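Side-chain contacts in beta subunit of photoactivated adenylyl cyclase (Beggiatoa sp. PS, PDB 5M2A), which senses blue light through a flavin-binding BLUF domain and, when illuminated, probably converts ATP to cyclic AMP in its adenylyl cyclase domain: residues A217-S222 and K301-Q306; T221-I226 and N330-Y335; V198-G203 and D268-G273; L289-A294 and I310-H315. All coordinates share one frame; numbering follows the deposited sequence.

Interaction 1: A217-S222 and K301-Q306; sequences AAIRTS and KCCQAQ
The guanidinium of Arg-220 is the flat group of this contact, and Ala-305 meets it obliquely: NH2 lies 3.8 Å from Ala-305 CB, a van der Waals touch at the end of the long side chain. Arg-220 also touches Tyr-194 and Trp-307. It leaves the helix on a course that does not aim at the loop, but the chain stays extended from CG to NE (chi2 174°, chi3 176°), which carries its end across to the methyl. On the neighbouring, buried position of the helix, Ile-219 CG1 sits 3.9 Å from Cys-303 SG, an approach that is less certain because a second conformer of the isoleucine exists. Within the helix, Thr-221 OG1 folds back to Ala-217 O at 2.8 Å and arrives above the carbonyl plane. Ser-222 OG bonds back to Ala-218 O at 2.9 Å, only tilted from the carbonyl plane. Each of these oxygens also accepts the helical N-H of the same residue from the opposite face, so both hydroxyls are satisfied inside the helix. Asp-216 ties the loop down as well, its two carboxylate oxygens accepting from the backbone N of Gln-304 and of Ala-305. Ile-219 also rests on Leu-251, Leu-293 and Phe-295, as befits the helix of a split beta-alpha-beta unit, 205-211, 215-235 and 247-258, in the nucleotide cyclase catalytic fold.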
loop_
_atom_site.group_PDB
_atom_site.type_symbol
_atom_site.label_atom_id
_atom_site.label_comp_id
_atom_site.label_asym_id
_atom_site.label_seq_id
_atom_site.Cartn_x
_atom_site.Cartn_y
_atom_site.Cartn_z
ATOM N N ALA A 217 20.479 -7.659 12.614
ATOM C CA ALA A 217 19.145 -8.197 12.340
ATOM C C ALA A 217 18.867 -8.271 10.843
ATOM O O ALA A 217 18.204 -9.208 10.371
ATOM C CB ALA A 217 18.072 -7.351 13.028
ATOM N N ALA A 218 19.347 -7.284 10.084
ATOM C CA ALA A 218 19.170 -7.284 8.632
ATOM C C ALA A 218 19.903 -8.451 7.970
ATOM O O ALA A 218 19.379 -9.083 7.038
ATOM C CB ALA A 218 19.658 -5.952 8.065
ATOM N N ILE A 219 21.125 -8.737 8.416
ATOM C CA ILE A 219 21.869 -9.873 7.873
ATOM C C ILE A 219 21.188 -11.181 8.261
ATOM O O ILE A 219 21.003 -12.077 7.433
ATOM C CB ILE A 219 23.328 -9.834 8.364
ATOM C CG1 ILE A 219 23.997 -8.524 7.943
ATOM C CG2 ILE A 219 24.103 -11.061 7.871
ATOM C CD1 ILE A 219 24.142 -8.379 6.463
ATOM N N ARG A 220 20.818 -11.304 9.541
ATOM C CA ARG A 220 20.147 -12.517 10.021
ATOM C C ARG A 220 18.816 -12.737 9.311
ATOM O O ARG A 220 18.457 -13.876 8.977
ATOM C CB ARG A 220 19.939 -12.427 11.537
ATOM C CG ARG A 220 21.225 -12.446 12.303
ATOM C CD ARG A 220 21.033 -12.203 13.799
ATOM N NE ARG A 220 22.328 -12.336 14.463
ATOM C CZ ARG A 220 22.717 -11.589 15.492
ATOM N NH1 ARG A 220 21.908 -10.656 15.965
ATOM N NH2 ARG A 220 23.910 -11.768 16.043
ATOM N N THR A 221 18.046 -11.667 9.123
ATOM C CA THR A 221 16.841 -11.751 8.310
ATOM C C THR A 221 17.137 -12.393 6.964
ATOM O O THR A 221 16.466 -13.345 6.544
ATOM C CB THR A 221 16.273 -10.351 8.105
ATOM O OG1 THR A 221 15.735 -9.867 9.339
ATOM C CG2 THR A 221 15.181 -10.379 7.049
ATOM N N SER A 222 18.136 -11.858 6.266
ATOM C CA SER A 222 18.469 -12.339 4.929
ATOM C C SER A 222 18.863 -13.810 4.952
ATOM O O SER A 222 18.439 -14.597 4.095
ATOM C CB SER A 222 19.600 -11.481 4.358
ATOM O OG SER A 222 19.214 -10.113 4.371
ATOM N N LYS A 301 29.374 -1.608 8.423
ATOM C CA LYS A 301 29.692 -0.810 9.601
ATOM C C LYS A 301 28.553 -0.764 10.617
ATOM O O LYS A 301 28.802 -0.425 11.778
ATOM C CB LYS A 301 30.087 0.611 9.176
ATOM C CG LYS A 301 31.308 0.627 8.273
ATOM C CD LYS A 301 31.816 2.031 7.989
ATOM C CE LYS A 301 31.614 2.397 6.531
ATOM N NZ LYS A 301 32.455 3.558 6.131
ATOM N N CYS A 302 27.323 -1.093 10.220
ATOM C CA CYS A 302 26.197 -1.164 11.155
ATOM C C CYS A 302 26.122 -2.478 11.923
ATOM O O CYS A 302 25.214 -2.643 12.744
ATOM C CB CYS A 302 24.863 -0.991 10.433
ATOM S SG CYS A 302 24.570 0.647 9.786
ATOM N N CYS A 303 27.003 -3.428 11.649
ATOM C CA CYS A 303 26.949 -4.733 12.292
ATOM C C CYS A 303 27.934 -4.790 13.445
ATOM O O CYS A 303 29.050 -4.275 13.352
ATOM C CB CYS A 303 27.262 -5.843 11.295
ATOM S SG CYS A 303 26.120 -5.868 9.935
ATOM N N GLN A 304 27.511 -5.429 14.535
ATOM C CA GLN A 304 28.371 -5.651 15.684
ATOM C C GLN A 304 28.777 -7.104 15.858
ATOM O O GLN A 304 29.739 -7.372 16.586
ATOM C CB GLN A 304 27.677 -5.160 16.961
ATOM C CG GLN A 304 27.289 -3.691 16.902
ATOM C CD GLN A 304 26.028 -3.388 17.680
ATOM O OE1 GLN A 304 24.918 -3.581 17.186
ATOM N NE2 GLN A 304 26.193 -2.912 18.909
ATOM N N ALA A 305 28.094 -8.039 15.196
ATOM C CA ALA A 305 28.398 -9.448 15.378
ATOM C C ALA A 305 29.665 -9.822 14.615
ATOM O O ALA A 305 30.127 -9.096 13.728
ATOM C CB ALA A 305 27.224 -10.320 14.922
ATOM N N GLN A 306 30.220 -10.980 14.967
ATOM C CA GLN A 306 31.479 -11.448 14.385
ATOM C C GLN A 306 31.230 -12.176 13.063
ATOM O O GLN A 306 31.552 -13.351 12.888
ATOM C CB GLN A 306 32.219 -12.341 15.376
ATOM C CG GLN A 306 32.611 -11.652 16.672
ATOM C CD GLN A 306 33.701 -10.614 16.481
ATOM O OE1 GLN A 306 34.698 -10.858 15.797
ATOM N NE2 GLN A 306 33.516 -9.446 17.086
#

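Interaction 2: T221-I226 and N330-Y335; sequences TSLDII and NEAQKY
Leu-223, on a regular helical turn, faces the short 3-10 segment 330-332, and its CA comes within 6.6 Å of the CA of Ala-332. The contact is small, burying 125 Å² in all, and one leucine carries most of it from the helix side. Its two methyl branches divide the work. CD2 presses against backbone, 3.9 Å from Ala-332 CA, and also reaches the methyl of that residue, with CD2 to Ala-332 CB at 4.0 Å. CD1 instead meets the first side-chain carbon of Glu-331, CB, at 4.0 Å. The leucine holds CG anti to its own carbonyl carbon (chi1 -59°), and from there CD2 lies over the peptide link between Glu-331 and Ala-332 and CD1 beside Glu-331 CB. The side chains of Leu-223 and Glu-331 cross at about a right angle. Glu-331 bends at chi2 (-67°), taking its carboxylate away from the helix, and only its aliphatic root lines the leucine. The 3-10 turn that offers this surface is closed by Gln-333 N bonding to Asn-330 O at 3.1 Å. Leu-223 also touches Trp-307, while Ile-226 lies on Ala-292. Beyond the turn, Lys-334 NZ bonds to Thr-286 O, Leu-289 O and Thr-338 OG1, and Tyr-335 returns to helix 215-235 through Arg-233 and a cation-pi contact with Lys-230. The contact thus sets helix 215-235 against the connection from strand 324-329 to helix 338-349.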
loop_
_atom_site.group_PDB
_atom_site.type_symbol
_atom_site.label_atom_id
_atom_site.label_comp_id
_atom_site.label_asym_id
_atom_site.label_seq_id
_atom_site.Cartn_x
_atom_site.Cartn_y
_atom_site.Cartn_z
ATOM N N THR A 221 18.046 -11.667 9.123
ATOM C CA THR A 221 16.841 -11.751 8.310
ATOM C C THR A 221 17.137 -12.393 6.964
ATOM O O THR A 221 16.466 -13.345 6.544
ATOM C CB THR A 221 16.273 -10.351 8.105
ATOM O OG1 THR A 221 15.735 -9.867 9.339
ATOM C CG2 THR A 221 15.181 -10.379 7.049
ATOM N N SER A 222 18.136 -11.858 6.266
ATOM C CA SER A 222 18.469 -12.339 4.929
ATOM C C SER A 222 18.863 -13.810 4.952
ATOM O O SER A 222 18.439 -14.597 4.095
ATOM C CB SER A 222 19.600 -11.481 4.358
ATOM O OG SER A 222 19.214 -10.113 4.371
ATOM N N LEU A 223 19.731 -14.194 5.892
ATOM C CA LEU A 223 20.150 -15.594 5.966
ATOM C C LEU A 223 18.989 -16.501 6.349
ATOM O O LEU A 223 18.874 -17.624 5.846
ATOM C CB LEU A 223 21.292 -15.744 6.970
ATOM C CG LEU A 223 22.518 -14.908 6.624
ATOM C CD1 LEU A 223 23.508 -14.922 7.794
ATOM C CD2 LEU A 223 23.165 -15.436 5.350
ATOM N N ASP A 224 18.124 -16.034 7.245
ATOM C CA ASP A 224 16.973 -16.842 7.635
ATOM C C ASP A 224 16.029 -17.058 6.463
ATOM O O ASP A 224 15.472 -18.155 6.301
ATOM C CB ASP A 224 16.231 -16.186 8.806
ATOM C CG ASP A 224 16.926 -16.418 10.141
ATOM O OD1 ASP A 224 18.037 -16.995 10.144
ATOM O OD2 ASP A 224 16.360 -16.023 11.187
ATOM N N ILE A 225 15.825 -16.027 5.637
ATOM C CA ILE A 225 15.029 -16.183 4.419
ATOM C C ILE A 225 15.629 -17.261 3.531
ATOM O O ILE A 225 14.944 -18.198 3.091
ATOM C CB ILE A 225 14.948 -14.853 3.651
ATOM C CG1 ILE A 225 14.192 -13.806 4.454
ATOM C CG2 ILE A 225 14.288 -15.068 2.291
ATOM C CD1 ILE A 225 12.822 -14.199 4.745
ATOM N N ILE A 226 16.919 -17.114 3.238
ATOM C CA ILE A 226 17.608 -18.095 2.403
ATOM C C ILE A 226 17.473 -19.487 2.999
ATOM O O ILE A 226 17.191 -20.465 2.289
ATOM C CB ILE A 226 19.080 -17.683 2.252
ATOM C CG1 ILE A 226 19.191 -16.376 1.460
ATOM C CG2 ILE A 226 19.932 -18.827 1.662
ATOM C CD1 ILE A 226 20.550 -15.695 1.634
ATOM N N ASN A 330 30.340 -14.896 4.757
ATOM C CA ASN A 330 30.648 -16.267 4.361
ATOM C C ASN A 330 29.406 -17.153 4.416
ATOM O O ASN A 330 29.216 -18.030 3.561
ATOM C CB ASN A 330 31.750 -16.821 5.264
ATOM C CG ASN A 330 32.212 -18.206 4.845
ATOM O OD1 ASN A 330 32.064 -19.175 5.592
ATOM N ND2 ASN A 330 32.778 -18.304 3.653
ATOM N N GLU A 331 28.544 -16.936 5.411
ATOM C CA GLU A 331 27.336 -17.745 5.560
ATOM C C GLU A 331 26.382 -17.629 4.367
ATOM O O GLU A 331 25.527 -18.505 4.189
ATOM C CB GLU A 331 26.592 -17.348 6.846
ATOM C CG GLU A 331 27.334 -17.656 8.146
ATOM C CD GLU A 331 27.491 -19.148 8.406
ATOM O OE1 GLU A 331 26.558 -19.916 8.096
ATOM O OE2 GLU A 331 28.553 -19.557 8.920
ATOM N N ALA A 332 26.501 -16.585 3.547
ATOM C CA ALA A 332 25.610 -16.404 2.405
ATOM C C ALA A 332 26.089 -17.139 1.156
ATOM O O ALA A 332 25.461 -17.017 0.097
ATOM C CB ALA A 332 25.435 -14.917 2.085
ATOM N N GLN A 333 27.188 -17.884 1.254
ATOM C CA GLN A 333 27.742 -18.569 0.095
ATOM C C GLN A 333 26.737 -19.556 -0.479
ATOM O O GLN A 333 26.031 -20.243 0.266
ATOM C CB GLN A 333 29.024 -19.310 0.486
ATOM C CG GLN A 333 29.773 -19.921 -0.681
ATOM C CD GLN A 333 30.893 -20.849 -0.230
ATOM O OE1 GLN A 333 30.640 -21.914 0.343
ATOM N NE2 GLN A 333 32.136 -20.447 -0.485
ATOM N N LYS A 334 26.679 -19.621 -1.811
ATOM C CA LYS A 334 25.776 -20.534 -2.509
ATOM C C LYS A 334 26.398 -21.920 -2.613
ATOM O O LYS A 334 27.553 -22.056 -3.030
ATOM C CB LYS A 334 25.463 -20.015 -3.916
ATOM C CG LYS A 334 24.597 -18.742 -3.970
ATOM C CD LYS A 334 24.570 -18.192 -5.395
ATOM C CE LYS A 334 23.712 -16.934 -5.531
ATOM N NZ LYS A 334 23.996 -16.243 -6.831
ATOM N N TYR A 335 25.641 -22.950 -2.228
ATOM C CA TYR A 335 26.120 -24.318 -2.404
ATOM C C TYR A 335 25.934 -24.810 -3.833
ATOM O O TYR A 335 26.277 -25.960 -4.131
ATOM C CB TYR A 335 25.417 -25.268 -1.423
ATOM C CG TYR A 335 23.966 -25.570 -1.749
ATOM C CD1 TYR A 335 22.956 -24.671 -1.421
ATOM C CD2 TYR A 335 23.603 -26.762 -2.365
ATOM C CE1 TYR A 335 21.628 -24.946 -1.712
ATOM C CE2 TYR A 335 22.279 -27.047 -2.658
ATOM C CZ TYR A 335 21.295 -26.135 -2.330
ATOM O OH TYR A 335 19.975 -26.413 -2.617
#

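Interaction 3: V198-G203 and D268-G273; sequences VTKFIG and DHTLLG
A buried, largely water-mediated contact joins Thr-199 and Lys-200 to His-269, Thr-270 and Leu-271 where strands 197-202 and 266-272, unpaired with each other in the catalytic-domain sheet, cross at 93°. The direct apolar touch is methyl to methyl, Thr-199 CG2 to Leu-271 CD1 at 3.8 Å. Beside it, one water donates to both Thr-199 O and His-269 O, the latter at 2.8 Å, and lies in the plane of the His-269 ring at its edge. Thr-199 and Lys-200 together face Met-207 as a classic beta bulge, which lets both neighbouring residues point toward strand 266-272. Lys-200 has CG tucked between its backbone N and carbonyl carbon (chi1 60°) and bends again at chi3 (73°), bringing NZ to 3.7 Å from His-269 O. A second water takes part here, donating to His-269 O and accepting from Thr-270 OG1 at 2.9 Å; its contact with Lys-200 NZ is too short to be trusted in length. The strongest polar partner of NZ is Phe-201 O of the second subunit, and Asp-268 OD2 of that subunit accepts from Phe-201 N. Within the chain, Asp-268 OD2 stays 4.6 Å from NZ, beyond a salt bridge but near enough probably to favour the charged lysine.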
loop_
_atom_site.group_PDB
_atom_site.type_symbol
_atom_site.label_atom_id
_atom_site.label_comp_id
_atom_site.label_asym_id
_atom_site.label_seq_id
_atom_site.Cartn_x
_atom_site.Cartn_y
_atom_site.Cartn_z
ATOM N N VAL A 198 8.372 -3.909 6.456
ATOM C CA VAL A 198 8.068 -4.079 5.040
ATOM C C VAL A 198 7.441 -2.794 4.518
ATOM O O VAL A 198 6.551 -2.215 5.156
ATOM C CB VAL A 198 7.132 -5.277 4.819
ATOM C CG1 VAL A 198 6.700 -5.350 3.350
ATOM C CG2 VAL A 198 7.819 -6.574 5.215
ATOM N N THR A 199 7.909 -2.327 3.364
ATOM C CA THR A 199 7.371 -1.104 2.777
ATOM C C THR A 199 6.395 -1.397 1.642
ATOM O O THR A 199 5.302 -0.824 1.599
ATOM C CB THR A 199 8.515 -0.208 2.281
ATOM O OG1 THR A 199 8.921 -0.625 0.975
ATOM C CG2 THR A 199 9.717 -0.311 3.211
ATOM N N LYS A 200 6.753 -2.304 0.737
ATOM C CA LYS A 200 5.845 -2.661 -0.345
ATOM C C LYS A 200 6.389 -3.888 -1.055
ATOM O O LYS A 200 7.558 -4.250 -0.892
ATOM C CB LYS A 200 5.670 -1.509 -1.346
ATOM C CG LYS A 200 6.970 -1.074 -2.008
ATOM C CD LYS A 200 6.816 0.281 -2.721
ATOM C CE LYS A 200 6.718 1.421 -1.716
ATOM N NZ LYS A 200 6.464 2.734 -2.347
ATOM N N PHE A 201 5.520 -4.513 -1.849
ATOM C CA PHE A 201 5.888 -5.514 -2.845
ATOM C C PHE A 201 5.899 -4.856 -4.222
ATOM O O PHE A 201 4.967 -4.130 -4.578
ATOM C CB PHE A 201 4.901 -6.688 -2.854
ATOM C CG PHE A 201 4.713 -7.349 -1.525
ATOM C CD1 PHE A 201 5.742 -7.413 -0.608
ATOM C CD2 PHE A 201 3.485 -7.902 -1.183
ATOM C CE1 PHE A 201 5.560 -8.031 0.629
ATOM C CE2 PHE A 201 3.299 -8.507 0.040
ATOM C CZ PHE A 201 4.333 -8.574 0.947
ATOM N N ILE A 202 6.967 -5.089 -4.984
ATOM C CA ILE A 202 7.093 -4.585 -6.350
ATOM C C ILE A 202 7.362 -5.785 -7.253
ATOM O O ILE A 202 8.475 -6.325 -7.260
ATOM C CB ILE A 202 8.215 -3.545 -6.482
ATOM C CG1 ILE A 202 8.068 -2.465 -5.418
ATOM C CG2 ILE A 202 8.209 -2.922 -7.869
ATOM C CD1 ILE A 202 9.374 -1.832 -5.040
ATOM N N GLY A 203 6.361 -6.204 -8.013
ATOM C CA GLY A 203 6.537 -7.454 -8.735
ATOM C C GLY A 203 6.774 -8.572 -7.740
ATOM O O GLY A 203 6.060 -8.712 -6.742
ATOM N N ASP A 268 1.256 8.106 -1.102
ATOM C CA ASP A 268 1.782 6.939 -0.460
ATOM C C ASP A 268 2.944 7.218 0.423
ATOM O O ASP A 268 3.485 8.267 0.430
ATOM C CB ASP A 268 2.083 5.828 -1.457
ATOM C CG ASP A 268 1.790 4.402 -0.884
ATOM O OD1 ASP A 268 1.335 4.223 0.256
ATOM O OD2 ASP A 268 2.018 3.430 -1.592
ATOM N N HIS A 269 3.276 6.232 1.208
ATOM C CA HIS A 269 4.402 6.270 2.040
ATOM C C HIS A 269 5.540 5.857 1.125
ATOM O O HIS A 269 5.474 4.843 0.507
ATOM C CB HIS A 269 4.299 5.177 3.026
ATOM C CG HIS A 269 5.441 5.121 3.958
ATOM N ND1 HIS A 269 6.326 4.081 3.972
ATOM C CD2 HIS A 269 5.842 5.978 4.918
ATOM C CE1 HIS A 269 7.220 4.287 4.908
ATOM N NE2 HIS A 269 6.956 5.438 5.489
ATOM N N THR A 270 6.578 6.654 1.054
ATOM C CA THR A 270 7.682 6.351 0.175
ATOM C C THR A 270 9.009 6.572 0.903
ATOM O O THR A 270 9.053 7.176 1.955
ATOM C CB THR A 270 7.564 7.211 -1.105
ATOM O OG1 THR A 270 6.188 7.330 -1.481
ATOM C CG2 THR A 270 8.360 6.662 -2.321
ATOM N N LEU A 271 10.064 6.033 0.323
ATOM C CA LEU A 271 11.404 6.187 0.808
ATOM C C LEU A 271 12.165 6.655 -0.386
ATOM O O LEU A 271 12.127 6.048 -1.400
ATOM C CB LEU A 271 11.986 4.894 1.356
ATOM C CG LEU A 271 11.344 4.268 2.577
ATOM C CD1 LEU A 271 11.814 2.847 2.707
ATOM C CD2 LEU A 271 11.611 5.046 3.829
ATOM N N LEU A 272 12.837 7.767 -0.228
ATOM C CA LEU A 272 13.577 8.424 -1.296
ATOM C C LEU A 272 15.039 8.485 -0.907
ATOM O O LEU A 272 15.367 8.997 0.167
ATOM C CB LEU A 272 13.106 9.855 -1.538
ATOM C CG LEU A 272 11.726 10.258 -2.035
ATOM C CD1 LEU A 272 11.698 11.774 -2.154
ATOM C CD2 LEU A 272 11.387 9.606 -3.358
ATOM N N GLY A 273 15.909 8.023 -1.789
ATOM C CA GLY A 273 17.330 8.214 -1.583
ATOM C C GLY A 273 18.128 7.194 -2.355
ATOM O O GLY A 273 17.611 6.172 -2.800
HETATM O O HOH W 1 5.107 2.117 0.939
HETATM O O HOH W 2 5.036 4.769 -2.287
#

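Interaction 4: L289-A294 and I310-H315; sequences LPYALA and INLGAH
Leu-312 is the bump of this contact: its forked end reaches between Leu-289 and Tyr-291, one methyl for each. CD1 meets Leu-289 CD1 at 3.8 Å, the two side chains crossing at a slant. CD2 turns to the tyrosine ring and comes 3.9 Å from Tyr-291 CE1, approaching obliquely. Ile-310, two residues earlier, takes the far end of the same ring. Its CD1 packs 3.8 Å from Tyr-291 CZ, with a close approach to Tyr-291 OH as well (3.2 Å), and the two side chains run at about a right angle. With CG anti to the carbonyl carbon (chi1 -58°), the tyrosine ring points at strand 310-315 and lies along Leu-312 and Ile-310. In the sheet, strand 324-329 lies between strands 293-296 and 309-315, pairing antiparallel with both; Tyr-291, just before strand 293-296, rests on Thr-328 of this intervening strand. Behind Leu-312 the chain bends through an Asx turn, with Gly-313 N donating to Asn-311 OD1 at 2.8 Å and Gly-313 itself at positive phi. His-315 fastens the other side of the bend, its NE2 reaching Leu-312 O at 2.8 Å with the acceptor close to the imidazole plane. An alanine in place of Tyr-291 removes the whole ring, which would probably leave Leu-312 CD2 and Ile-310 CD1 without their partner and open a gap between the two segments. On its other flank Tyr-291 is touched by Gln-333 from the loop after strand 324-329.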
loop_
_atom_site.group_PDB
_atom_site.type_symbol
_atom_site.label_atom_id
_atom_site.label_comp_id
_atom_site.label_asym_id
_atom_site.label_seq_id
_atom_site.Cartn_x
_atom_site.Cartn_y
_atom_site.Cartn_z
ATOM N N LEU A 289 27.151 -13.470 -8.588
ATOM C CA LEU A 289 28.025 -13.708 -7.459
ATOM C C LEU A 289 27.820 -15.107 -6.891
ATOM O O LEU A 289 26.722 -15.670 -6.977
ATOM C CB LEU A 289 27.770 -12.683 -6.346
ATOM C CG LEU A 289 27.938 -11.219 -6.731
ATOM C CD1 LEU A 289 27.486 -10.332 -5.584
ATOM C CD2 LEU A 289 29.385 -10.944 -7.091
ATOM N N PRO A 290 28.848 -15.687 -6.290
ATOM C CA PRO A 290 28.678 -16.989 -5.630
ATOM C C PRO A 290 28.074 -16.856 -4.239
ATOM O O PRO A 290 28.243 -17.741 -3.396
ATOM C CB PRO A 290 30.108 -17.542 -5.582
ATOM C CG PRO A 290 30.974 -16.326 -5.570
ATOM C CD PRO A 290 30.267 -15.284 -6.380
ATOM N N TYR A 291 27.354 -15.756 -4.004
ATOM C CA TYR A 291 26.672 -15.479 -2.750
ATOM C C TYR A 291 25.282 -14.937 -3.048
ATOM O O TYR A 291 25.087 -14.188 -4.007
ATOM C CB TYR A 291 27.424 -14.435 -1.900
ATOM C CG TYR A 291 28.829 -14.856 -1.572
ATOM C CD1 TYR A 291 29.867 -14.632 -2.463
ATOM C CD2 TYR A 291 29.112 -15.499 -0.376
ATOM C CE1 TYR A 291 31.150 -15.031 -2.175
ATOM C CE2 TYR A 291 30.399 -15.913 -0.080
ATOM C CZ TYR A 291 31.409 -15.669 -0.982
ATOM O OH TYR A 291 32.687 -16.064 -0.701
ATOM N N ALA A 292 24.332 -15.287 -2.186
ATOM C CA ALA A 292 22.933 -14.898 -2.349
ATOM C C ALA A 292 22.579 -13.601 -1.630
ATOM O O ALA A 292 21.413 -13.176 -1.672
ATOM C CB ALA A 292 22.027 -16.025 -1.854
ATOM N N LEU A 293 23.544 -12.980 -0.956
ATOM C CA LEU A 293 23.349 -11.735 -0.226
ATOM C C LEU A 293 24.491 -10.794 -0.578
ATOM O O LEU A 293 25.653 -11.192 -0.524
ATOM C CB LEU A 293 23.329 -11.985 1.285
ATOM C CG LEU A 293 23.421 -10.772 2.205
ATOM C CD1 LEU A 293 22.180 -9.911 2.028
ATOM C CD2 LEU A 293 23.571 -11.224 3.650
ATOM N N ALA A 294 24.170 -9.558 -0.934
ATOM C CA ALA A 294 25.205 -8.565 -1.198
ATOM C C ALA A 294 24.838 -7.253 -0.531
ATOM O O ALA A 294 23.673 -6.855 -0.551
ATOM C CB ALA A 294 25.402 -8.335 -2.702
ATOM N N ILE A 310 33.291 -10.668 3.577
ATOM C CA ILE A 310 34.035 -10.997 2.370
ATOM C C ILE A 310 33.884 -9.835 1.403
ATOM O O ILE A 310 32.759 -9.423 1.093
ATOM C CB ILE A 310 33.536 -12.312 1.744
ATOM C CG1 ILE A 310 33.882 -13.491 2.659
ATOM C CG2 ILE A 310 34.138 -12.496 0.355
ATOM C CD1 ILE A 310 33.351 -14.825 2.188
ATOM N N ASN A 311 35.009 -9.292 0.948
ATOM C CA ASN A 311 34.974 -8.169 0.021
ATOM C C ASN A 311 34.844 -8.684 -1.408
ATOM O O ASN A 311 35.725 -9.399 -1.903
ATOM C CB ASN A 311 36.222 -7.305 0.170
ATOM C CG ASN A 311 36.166 -6.063 -0.689
ATOM O OD1 ASN A 311 36.360 -6.123 -1.904
ATOM N ND2 ASN A 311 35.883 -4.927 -0.064
ATOM N N LEU A 312 33.756 -8.300 -2.074
ATOM C CA LEU A 312 33.475 -8.706 -3.442
ATOM C C LEU A 312 33.890 -7.650 -4.461
ATOM O O LEU A 312 33.441 -7.697 -5.611
ATOM C CB LEU A 312 31.990 -9.042 -3.587
ATOM C CG LEU A 312 31.547 -10.176 -2.662
ATOM C CD1 LEU A 312 30.057 -10.433 -2.787
ATOM C CD2 LEU A 312 32.344 -11.440 -2.979
ATOM N N GLY A 313 34.720 -6.689 -4.053
ATOM C CA GLY A 313 35.282 -5.723 -4.976
ATOM C C GLY A 313 34.327 -4.588 -5.296
ATOM O O GLY A 313 33.178 -4.545 -4.858
ATOM N N ALA A 314 34.832 -3.640 -6.079
ATOM C CA ALA A 314 34.037 -2.491 -6.486
ATOM C C ALA A 314 33.181 -2.830 -7.701
ATOM O O ALA A 314 33.642 -3.479 -8.645
ATOM C CB ALA A 314 34.939 -1.294 -6.795
ATOM N N HIS A 315 31.924 -2.389 -7.664
ATOM C CA HIS A 315 30.984 -2.546 -8.764
ATOM C C HIS A 315 30.268 -1.222 -8.986
ATOM O O HIS A 315 30.028 -0.466 -8.041
ATOM C CB HIS A 315 29.962 -3.657 -8.481
ATOM C CG HIS A 315 30.576 -5.005 -8.280
ATOM N ND1 HIS A 315 30.573 -5.976 -9.257
ATOM C CD2 HIS A 315 31.222 -5.541 -7.217
ATOM C CE1 HIS A 315 31.186 -7.055 -8.803
ATOM N NE2 HIS A 315 31.591 -6.816 -7.568
#

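Overall arrangement
Interactions 1, 2 and 4 form one connected region of the cyclase domain. Interactions 1 and 2 draw on successive turns of helix 215-235, their centres about 12 Å apart. Leu-293 joins interaction 4 to interaction 1, packing on Ile-219 and Ser-222. Interaction 4 is nested inside the loop closed by interaction 2, and a probable backbone hydrogen bond from Lys-334 N to Pro-290 O fastens the two. Interaction 3 stands apart, its centre about 22 to 25 Å from theirs, at the subunit interface. Its segment 198-203 directly precedes Asp-204, which with Asp-160 and Ile-161 binds the magnesium ion. The flavin mononucleotide pocket, formed by residues between 10 and 96, includes none of these segments.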